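Local coordinates for phospho-2-dehydro-3-deoxyheptonate aldolase (Francisella tularensis, PDB 3TQK), which catalyses the condensation of phosphoenolpyruvate with D-erythrose 4-phosphate to 3-deoxy-D-arabino-heptulosonate 7-phosphate, the first step of chorismate biosynthesis, at the interface of chains A and B. Residues are numbered along the deposited sequence; one frame, centred on the assembly and turned at random. Chains: chain A/B, Phospho-2-dehydro-3-deoxyheptonate aldolase.

Contact 1: the interface of chains A and B. Residues chain A 93, 96-98, 162; chain B 165, 167, 170.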
# COMPACT_ATOMS: atom_id res chain seq x y z
N GLU A 93 -13.94 4.98 -4.69
CA GLU A 93 -12.75 4.61 -5.44
C GLU A 93 -12.91 3.20 -6.04
O GLU A 93 -13.45 2.30 -5.40
CB GLU A 93 -11.51 4.70 -4.54
CG GLU A 93 -10.15 4.80 -5.25
CD GLU A 93 -9.33 3.50 -5.21
OE1 GLU A 93 -9.91 2.40 -5.03
OE2 GLU A 93 -8.09 3.58 -5.35
N ARG A 96 -8.01 -0.40 -10.14
CA ARG A 96 -7.69 -0.66 -11.55
C ARG A 96 -6.34 -1.36 -11.68
O ARG A 96 -5.37 -0.97 -11.03
CB ARG A 96 -7.63 0.65 -12.34
CG ARG A 96 -8.90 1.51 -12.28
CD ARG A 96 -10.08 0.89 -13.04
NE ARG A 96 -11.29 1.70 -12.92
CZ ARG A 96 -12.48 1.39 -13.44
NH1 ARG A 96 -12.65 0.28 -14.15
NH2 ARG A 96 -13.51 2.21 -13.26
N THR A 97 -6.28 -2.39 -12.53
CA THR A 97 -5.04 -3.14 -12.77
C THR A 97 -3.88 -2.23 -13.17
O THR A 97 -2.77 -2.38 -12.66
CB THR A 97 -5.26 -4.20 -13.88
OG1 THR A 97 -6.36 -5.05 -13.51
CG2 THR A 97 -4.01 -5.07 -14.08
N THR A 98 -4.14 -1.29 -14.08
CA THR A 98 -3.18 -0.25 -14.43
C THR A 98 -3.85 1.14 -14.41
O THR A 98 -3.61 1.93 -13.49
CB THR A 98 -2.48 -0.52 -15.80
OG1 THR A 98 -3.44 -0.58 -16.85
CG2 THR A 98 -1.70 -1.84 -15.75
N ARG A 162 -5.60 -4.79 -2.00
CA ARG A 162 -4.37 -4.31 -2.58
C ARG A 162 -3.46 -3.57 -1.59
O ARG A 162 -2.27 -3.36 -1.91
CB ARG A 162 -4.68 -3.43 -3.79
CG ARG A 162 -5.07 -4.26 -5.01
CD ARG A 162 -5.43 -3.43 -6.21
NE ARG A 162 -4.41 -2.42 -6.54
CZ ARG A 162 -4.34 -1.77 -7.70
NH1 ARG A 162 -5.20 -2.04 -8.68
NH2 ARG A 162 -3.38 -0.86 -7.90
N GLU B 165 1.15 -3.41 -5.25
CA GLU B 165 -0.23 -3.28 -5.70
C GLU B 165 -0.89 -2.00 -5.18
O GLU B 165 -2.08 -1.79 -5.39
CB GLU B 165 -1.06 -4.46 -5.22
CG GLU B 165 -0.79 -5.77 -5.91
CD GLU B 165 -1.69 -6.86 -5.38
OE1 GLU B 165 -1.39 -7.36 -4.27
OE2 GLU B 165 -2.68 -7.21 -6.05
N GLN B 167 -2.05 1.67 -4.99
CA GLN B 167 -2.34 2.69 -5.99
C GLN B 167 -1.53 3.98 -5.77
O GLN B 167 -0.99 4.55 -6.74
CB GLN B 167 -3.84 2.98 -6.01
CG GLN B 167 -4.28 4.01 -7.05
CD GLN B 167 -3.91 3.65 -8.49
OE1 GLN B 167 -3.62 4.54 -9.29
NE2 GLN B 167 -3.93 2.36 -8.81
N ARG B 170 2.15 3.62 -6.95
CA ARG B 170 2.31 3.76 -8.40
C ARG B 170 2.20 5.25 -8.79
O ARG B 170 3.01 5.77 -9.55
CB ARG B 170 1.26 2.91 -9.12
CG ARG B 170 1.38 1.42 -8.82
CD ARG B 170 0.11 0.65 -9.16
NE ARG B 170 0.35 -0.80 -9.07
CZ ARG B 170 -0.35 -1.73 -9.72
NH1 ARG B 170 -1.35 -1.39 -10.50
NH2 ARG B 170 -0.04 -3.01 -9.56
O HOH W 1 -4.22 4.02 -12.33
O HOH W 2 -2.95 0.94 -10.86
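A:Arg162 grips the backbone carbonyl oxygen of B:Glu165 side-on, through NE and one terminal nitrogen of its guanidinium group. NE lies 2.7 Å from B:Glu165 O, in the carbonyl plane. NH2 lies 3.0 Å from the same oxygen but comes from above that plane. The acceptor sits at the edge of the guanidinium group. Both N-H groups share it, the NH2 bond being the more bent (133° at H). A bend at chi3 (51°) turns the guanidinium group onto it. B:Arg170 reaches the other way across this polar part of the dimer interface. Its NH1 donates to the carbonyl A:Thr97 O at 2.8 Å, and its chain is extended from CG to NE. The two arginine side chains cross at about a right angle. A:Arg162 NH2 stands 3.3 Å above the guanidinium plane of B:Arg170, near its rim. The surrounding carbonyl oxygens probably offset the paired charge. In the second shell, A:Arg162 NH1 donates to A:Arg96 O at 2.6 Å, which helps fix the rotation of the guanidinium group. Water 2 joins the carbonyls of A:Arg96 and A:Thr98 to B:Arg170. The side-chain amide nitrogen B:Gln167 NE2 lies 2.7 Å from the oxygen of water 2.

Contact 2: the interface of chains A and B. Residues chain A 12-13, 116-117; chain B 207, 216-217.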
# COMPACT_ATOMS: atom_id res chain seq x y z
N VAL A 12 -3.98 23.46 -5.73
CA VAL A 12 -4.47 23.72 -4.38
C VAL A 12 -5.47 22.65 -3.96
O VAL A 12 -6.28 22.20 -4.77
CB VAL A 12 -5.13 25.10 -4.28
CG1 VAL A 12 -5.75 25.31 -2.92
CG2 VAL A 12 -4.10 26.18 -4.54
N LEU A 13 -5.38 22.25 -2.71
CA LEU A 13 -6.35 21.38 -2.05
C LEU A 13 -6.95 22.13 -0.86
O LEU A 13 -6.21 22.70 -0.06
CB LEU A 13 -5.68 20.10 -1.57
CG LEU A 13 -6.60 19.03 -0.99
CD1 LEU A 13 -7.56 18.50 -2.03
CD2 LEU A 13 -5.79 17.88 -0.38
N ILE A 116 -10.75 17.18 -7.68
CA ILE A 116 -10.70 16.44 -6.44
C ILE A 116 -11.35 17.22 -5.32
O ILE A 116 -12.02 16.64 -4.49
CB ILE A 116 -9.26 15.99 -6.08
CG1 ILE A 116 -8.69 15.09 -7.18
CG2 ILE A 116 -9.25 15.24 -4.74
CD1 ILE A 116 -7.20 14.81 -7.08
N ASN A 117 -11.19 18.54 -5.30
CA ASN A 117 -11.84 19.34 -4.24
C ASN A 117 -13.35 19.16 -4.29
O ASN A 117 -13.99 18.94 -3.26
CB ASN A 117 -11.45 20.81 -4.36
CG ASN A 117 -10.01 21.06 -3.97
OD1 ASN A 117 -9.66 20.96 -2.80
ND2 ASN A 117 -9.17 21.40 -4.95
N LEU B 207 -3.30 12.88 -4.36
CA LEU B 207 -3.07 13.67 -3.18
C LEU B 207 -1.70 13.36 -2.57
O LEU B 207 -1.35 12.19 -2.37
CB LEU B 207 -4.18 13.42 -2.18
CG LEU B 207 -5.57 13.76 -2.72
CD1 LEU B 207 -6.65 13.26 -1.76
CD2 LEU B 207 -5.71 15.26 -2.98
N ALA B 216 -1.80 18.79 -0.94
CA ALA B 216 -2.00 19.37 -2.27
C ALA B 216 -2.37 18.29 -3.26
O ALA B 216 -2.13 17.11 -3.00
CB ALA B 216 -0.72 20.06 -2.74
N ILE B 217 -2.94 18.70 -4.39
CA ILE B 217 -3.13 17.80 -5.53
C ILE B 217 -1.88 17.87 -6.40
O ILE B 217 -1.40 18.97 -6.71
CB ILE B 217 -4.37 18.20 -6.37
CG1 ILE B 217 -5.65 18.04 -5.56
CG2 ILE B 217 -4.45 17.40 -7.66
CD1 ILE B 217 -6.83 18.84 -6.13
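This is an apolar patch of the homodimer interface, in which aliphatic side chains of the two subunits interdigitate. It buries hydrocarbon surface and probably helps hold the deposited dimer together. Chain A brings the segment after strand 7-11 and the start of helix 116-132. Chain B brings strands 205-209 and 215-220. B:Ile217 enters between the two parts of chain A. Its CD1 lies 3.7 Å from A:Ile116 CB. The two isoleucine side chains run past each other in opposite directions, so A:Ile116 CD1 reaches back to B:Ile217 CG2 at 3.8 Å. B:Ile217 CG1 points away from the carbonyl carbon and lies beside the backbone N (chi1 -65°), which carries CD1 toward chain A. A:Leu13 lies across the two strands of chain B. Its CD2 methyl meets B:Leu207 CD2 at 3.7 Å, the side chains crossing at about a right angle. Its CB packs 3.8 Å from the CA of B:Ala216, against the backbone. B:Leu207 CD2 also touches A:Ile116 CG2, so this methyl is shared by both parts of chain A. Behind this layer A:Asn117 ties the N-terminal segment to the helix. Its ND2 donates to A:Val12 O at 3.0 Å, and that oxygen lies in the amide plane. The tip of B:Ile217 rests over this link, with CD1 3.7 Å from A:Asn117 ND2.

Contact 3: the interface of chains A and B. Residues chain A 144, 207-209, 215; chain B 13, 143-145, 209.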
# COMPACT_ATOMS: atom_id res chain seq x y z
N VAL A 144 -3.69 8.70 3.65
CA VAL A 144 -3.61 9.48 4.90
C VAL A 144 -4.18 10.89 4.78
O VAL A 144 -4.06 11.69 5.72
CB VAL A 144 -2.14 9.56 5.44
CG1 VAL A 144 -1.59 8.16 5.72
CG2 VAL A 144 -1.22 10.34 4.50
N LEU A 207 3.31 9.13 10.07
CA LEU A 207 3.08 10.40 9.43
C LEU A 207 1.71 10.42 8.75
O LEU A 207 1.36 9.50 8.00
CB LEU A 207 4.19 10.66 8.43
CG LEU A 207 5.58 10.69 9.07
CD1 LEU A 207 6.66 10.72 7.99
CD2 LEU A 207 5.72 11.87 10.03
N SER A 208 0.94 11.47 9.04
CA SER A 208 -0.40 11.63 8.49
C SER A 208 -0.65 13.11 8.31
O SER A 208 0.30 13.89 8.28
CB SER A 208 -1.45 11.01 9.41
OG SER A 208 -2.71 10.89 8.74
N THR A 209 -1.92 13.49 8.18
CA THR A 209 -2.27 14.88 7.94
C THR A 209 -3.39 15.33 8.87
O THR A 209 -4.20 14.52 9.32
CB THR A 209 -2.67 15.14 6.44
OG1 THR A 209 -3.85 14.40 6.09
CG2 THR A 209 -1.51 14.75 5.49
N THR A 215 0.94 18.42 7.50
CA THR A 215 1.51 17.13 7.85
C THR A 215 1.79 17.14 9.35
O THR A 215 1.97 18.20 9.93
CB THR A 215 2.81 16.82 7.06
OG1 THR A 215 3.75 17.88 7.24
CG2 THR A 215 2.55 16.65 5.57
N LEU B 13 5.40 18.11 13.19
CA LEU B 13 6.37 17.67 12.20
C LEU B 13 6.96 18.91 11.52
O LEU B 13 6.22 19.79 11.09
CB LEU B 13 5.69 16.79 11.15
CG LEU B 13 6.62 16.14 10.12
CD1 LEU B 13 7.58 15.16 10.78
CD2 LEU B 13 5.80 15.43 9.03
N ASP B 143 6.00 6.48 1.38
CA ASP B 143 4.72 7.19 1.56
C ASP B 143 4.74 8.55 0.87
O ASP B 143 5.70 8.86 0.16
CB ASP B 143 4.42 7.31 3.05
CG ASP B 143 5.32 8.32 3.75
OD1 ASP B 143 6.24 8.85 3.14
OD2 ASP B 143 5.08 8.62 4.94
N VAL B 144 3.69 9.37 1.04
CA VAL B 144 3.61 10.66 0.33
C VAL B 144 4.19 11.84 1.12
O VAL B 144 4.07 12.99 0.69
CB VAL B 144 2.15 11.00 -0.10
CG1 VAL B 144 1.60 9.91 -1.02
CG2 VAL B 144 1.23 11.22 1.10
N ILE B 145 4.82 11.56 2.26
CA ILE B 145 5.31 12.61 3.15
C ILE B 145 6.85 12.63 3.18
O ILE B 145 7.45 13.68 2.94
CB ILE B 145 4.69 12.46 4.58
CG1 ILE B 145 3.18 12.73 4.51
CG2 ILE B 145 5.33 13.41 5.56
CD1 ILE B 145 2.39 12.41 5.81
N THR B 209 1.93 15.76 -0.58
CA THR B 209 2.28 16.86 0.31
C THR B 209 3.40 17.71 -0.29
O THR B 209 4.22 17.21 -1.08
CB THR B 209 2.68 16.36 1.74
OG1 THR B 209 3.86 15.54 1.68
CG2 THR B 209 1.53 15.55 2.38
O HOH W 3 2.73 19.33 12.25
O HOH W 4 2.33 8.94 5.09
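The carboxylate of B:Asp143 meets A:Leu207 across the interface, its OD2 lying 4.0 Å from the CD1 methyl. One face of the carboxylate is capped from within chain B: the backbone N of B:Ile145 donates to OD1 at 3.2 Å, from above the plane. Water 4 approaches OD2 off the plane on that same face, and also contacts A:Leu207 O, bridging the subunits. B:Ile145 then wedges against the chain A strand. Its CD1 lies 3.6 Å from A:Leu207 CB and also rests against the backbone of A:Ser208. CG1 stands opposite the carbonyl carbon (chi1 -67°), and the extended chi2 (171°) pushes CD1 onward to the strand. A:Thr215 turns its methyl to chain B, with CG2 3.5 Å from B:Thr209 CG2. The same residue packs CB against B:Leu13 CD2 at 3.8 Å. Water 3 joins A:Thr215 O to B:Leu13 N. B:Thr209 uses its other branch, OG1, to donate to B:Val144 O at 2.7 Å. That bond ties the loop to the strand in each subunit. The two Val144 residues face each other close to the two-fold axis. Strand 205-209 of chain A packs on the partner's loop before 3-10 helix 146-149, while strand 215-220 starts against B:Leu13 and the partner's strand 205-209.

Contacts 2 and 3 are neighbours, with their C-alpha centres about 14 Å apart. Contact 1 lies about 19 Å from contact 2 and 20 Å from contact 3. Leu13 and Leu207 occur in both contacts 2 and 3 with the chains exchanged, so the two-fold symmetry repeats their pairing. Strands 205-209 and 215-220 serve both, from chain B in contact 2 and mainly from chain A in contact 3, where B:Thr209 adds the end of chain B's strand. Contact 1 instead uses 3-10 helix 161-163 and helix 167-173. It relies on direct arginine-to-carbonyl hydrogen bonds, contacts 2 and 3 mainly on aliphatic packing. Waters bridge contacts 1 and 3.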